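Local coordinates for SusD superfamily protein (Bacteroides thetaiotaomicron, PDB 3MCX) that is of unknown function but, as a SusD-family protein of the outer membrane, probably helps capture glycans at the cell surface, at residues L429-K434 against Q448-T453. Numbering follows the deposited sequence.
Sequences LAIERK and QKIEAT
A two-stranded antiparallel sheet, 431-432 beside 449-450, forms in the SusD fold; its first strand follows helix 420-426, and the connection to the second carries the short helix 441-444. Ile-431 and Ile-450 make the hydrogen-bonded pair: Ile-431 N donates almost straight to Ile-450 O (2.9 Å, 176°), from above the carbonyl plane, and Ile-450 N returns to Ile-431 O at 2.8 Å, in that carbonyl's plane. Beyond the non-hydrogen-bonded pair Glu-432 and Lys-449, Arg-433 N donates a hydrogen bond to Gln-448 O at 2.9 Å. At the other end a water donates to both Leu-429 O and Ile-450 O, bridging the strands where they part. On the buried face, CG2 of Ile-431 meets CD1 of Ile-450 at 4.2 Å as the two side chains cross obliquely, and Ile-431 also packs on Phe-421 and Tyr-424 of helix 420-426. Ile-450, its chi2 of 96° lying off the usual staggered values, lays CD1 over one face of the Arg-433 guanidinium, 3.7 Å from NE. Arg-433 bends at chi2 (81°); NE hydrogen-bonds to Ala-53 O, and NH1 to Tyr-72 O and Ala-447 O. On the other face Glu-432 and Lys-449 run side by side, CG to CG 4.0 Å, but the lysine turns at chi3 and NZ pairs with Glu-451 OE2 (3.0 Å), met from above the carboxylate plane. The same carboxylate sets OE1 3.3 Å from Ala-430 CB. Lys-449 thus finds its charge partner in its own segment, while the carbonyls gripping the buried guanidinium probably offset the cost of burying its charge.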
loop_
_atom_site.group_PDB
_atom_site.type_symbol
_atom_site.label_atom_id
_atom_site.label_comp_id
_atom_site.label_asym_id
_atom_site.label_seq_id
_atom_site.Cartn_x
_atom_site.Cartn_y
_atom_site.Cartn_z
ATOM N N LEU A 429 -0.356 9.407 15.927
ATOM C CA LEU A 429 -1.283 8.654 16.766
ATOM C C LEU A 429 -0.677 7.332 17.180
ATOM O O LEU A 429 -0.070 6.642 16.353
ATOM C CB LEU A 429 -2.561 8.341 15.987
ATOM C CG LEU A 429 -3.342 9.575 15.574
ATOM C CD1 LEU A 429 -4.572 9.127 14.746
ATOM C CD2 LEU A 429 -3.778 10.471 16.754
ATOM N N ALA A 430 -0.845 6.981 18.438
ATOM C CA ALA A 430 -0.477 5.653 18.936
ATOM C C ALA A 430 -1.413 4.597 18.384
ATOM O O ALA A 430 -2.634 4.797 18.319
ATOM C CB ALA A 430 -0.504 5.603 20.466
ATOM N N ILE A 431 -0.814 3.450 18.101
ATOM C CA ILE A 431 -1.514 2.257 17.591
ATOM C C ILE A 431 -1.702 1.333 18.772
ATOM O O ILE A 431 -0.715 0.944 19.396
ATOM C CB ILE A 431 -0.655 1.582 16.549
ATOM C CG1 ILE A 431 -0.554 2.455 15.301
ATOM C CG2 ILE A 431 -1.265 0.207 16.208
ATOM C CD1 ILE A 431 0.647 2.087 14.448
ATOM N N GLU A 432 -2.952 1.014 19.134
ATOM C CA GLU A 432 -3.226 0.132 20.275
ATOM C C GLU A 432 -3.984 -1.095 19.775
ATOM O O GLU A 432 -5.030 -0.979 19.132
ATOM C CB GLU A 432 -4.039 0.828 21.381
ATOM C CG GLU A 432 -3.274 1.917 22.154
ATOM C CD GLU A 432 -4.092 2.511 23.300
ATOM O OE1 GLU A 432 -5.097 3.219 23.039
ATOM O OE2 GLU A 432 -3.762 2.210 24.457
ATOM N N ARG A 433 -3.440 -2.263 20.070
ATOM C CA ARG A 433 -4.074 -3.539 19.756
ATOM C C ARG A 433 -4.863 -3.971 20.995
ATOM O O ARG A 433 -4.301 -4.570 21.910
ATOM C CB ARG A 433 -2.986 -4.555 19.408
ATOM C CG ARG A 433 -2.331 -4.389 18.081
ATOM C CD ARG A 433 -1.193 -3.319 17.999
ATOM N NE ARG A 433 -0.604 -3.482 16.693
ATOM C CZ ARG A 433 0.325 -4.376 16.369
ATOM N NH1 ARG A 433 1.053 -4.991 17.288
ATOM N NH2 ARG A 433 0.568 -4.579 15.105
ATOM N N LYS A 434 -6.161 -3.648 21.028
ATOM C CA LYS A 434 -6.983 -3.831 22.217
ATOM C C LYS A 434 -7.904 -5.051 22.168
ATOM O O LYS A 434 -8.332 -5.549 23.205
ATOM C CB LYS A 434 -7.853 -2.597 22.498
ATOM C CG LYS A 434 -7.043 -1.365 22.926
ATOM C CD LYS A 434 -7.947 -0.384 23.641
ATOM C CE LYS A 434 -7.594 1.050 23.330
ATOM N NZ LYS A 434 -8.747 1.999 23.696
ATOM N N GLN A 448 1.729 -4.147 22.249
ATOM C CA GLN A 448 0.308 -3.845 22.433
ATOM C C GLN A 448 0.014 -2.364 22.092
ATOM O O GLN A 448 -1.087 -2.015 21.679
ATOM C CB GLN A 448 -0.133 -4.156 23.852
ATOM C CG GLN A 448 -0.103 -5.648 24.167
ATOM C CD GLN A 448 -0.671 -5.923 25.531
ATOM O OE1 GLN A 448 -0.005 -5.700 26.546
ATOM N NE2 GLN A 448 -1.910 -6.376 25.574
ATOM N N LYS A 449 1.002 -1.507 22.322
ATOM C CA LYS A 449 0.907 -0.068 22.004
ATOM C C LYS A 449 2.177 0.323 21.287
ATOM O O LYS A 449 3.277 0.039 21.785
ATOM C CB LYS A 449 0.731 0.804 23.258
ATOM C CG LYS A 449 0.608 2.333 22.888
ATOM C CD LYS A 449 0.582 3.284 24.044
ATOM C CE LYS A 449 1.970 3.450 24.686
ATOM N NZ LYS A 449 2.200 4.695 25.456
ATOM N N ILE A 450 2.023 0.997 20.165
ATOM C CA ILE A 450 3.187 1.536 19.406
ATOM C C ILE A 450 2.943 3.025 19.177
ATOM O O ILE A 450 2.045 3.386 18.436
ATOM C CB ILE A 450 3.435 0.817 18.081
ATOM C CG1 ILE A 450 3.492 -0.706 18.292
ATOM C CG2 ILE A 450 4.729 1.277 17.419
ATOM C CD1 ILE A 450 2.141 -1.352 18.003
ATOM N N GLU A 451 3.789 3.852 19.784
ATOM C CA GLU A 451 3.782 5.287 19.484
ATOM C C GLU A 451 4.361 5.560 18.109
ATOM O O GLU A 451 5.173 4.785 17.602
ATOM C CB GLU A 451 4.573 6.072 20.526
ATOM C CG GLU A 451 4.060 5.906 21.939
ATOM C CD GLU A 451 2.836 6.758 22.254
ATOM O OE1 GLU A 451 2.178 7.292 21.317
ATOM O OE2 GLU A 451 2.555 6.864 23.473
ATOM N N ALA A 452 3.946 6.686 17.502
ATOM C CA ALA A 452 4.417 7.067 16.162
ATOM C C ALA A 452 5.893 7.471 16.128
ATOM O O ALA A 452 6.494 7.539 15.058
ATOM C CB ALA A 452 3.545 8.205 15.581
ATOM N N THR A 453 6.477 7.620 17.294
ATOM C CA THR A 453 7.897 7.891 17.491
ATOM C C THR A 453 8.675 6.642 17.938
ATOM O O THR A 453 9.881 6.739 18.176
ATOM C CB THR A 453 8.083 8.970 18.531
ATOM O OG1 THR A 453 7.328 8.642 19.713
ATOM C CG2 THR A 453 7.600 10.349 17.965
HETATM O O HOH W 1 2.042 4.848 15.662
HETATM O O HOH W 2 -2.353 -0.772 24.607
HETATM O O HOH W 3 -3.316 -6.935 22.957
#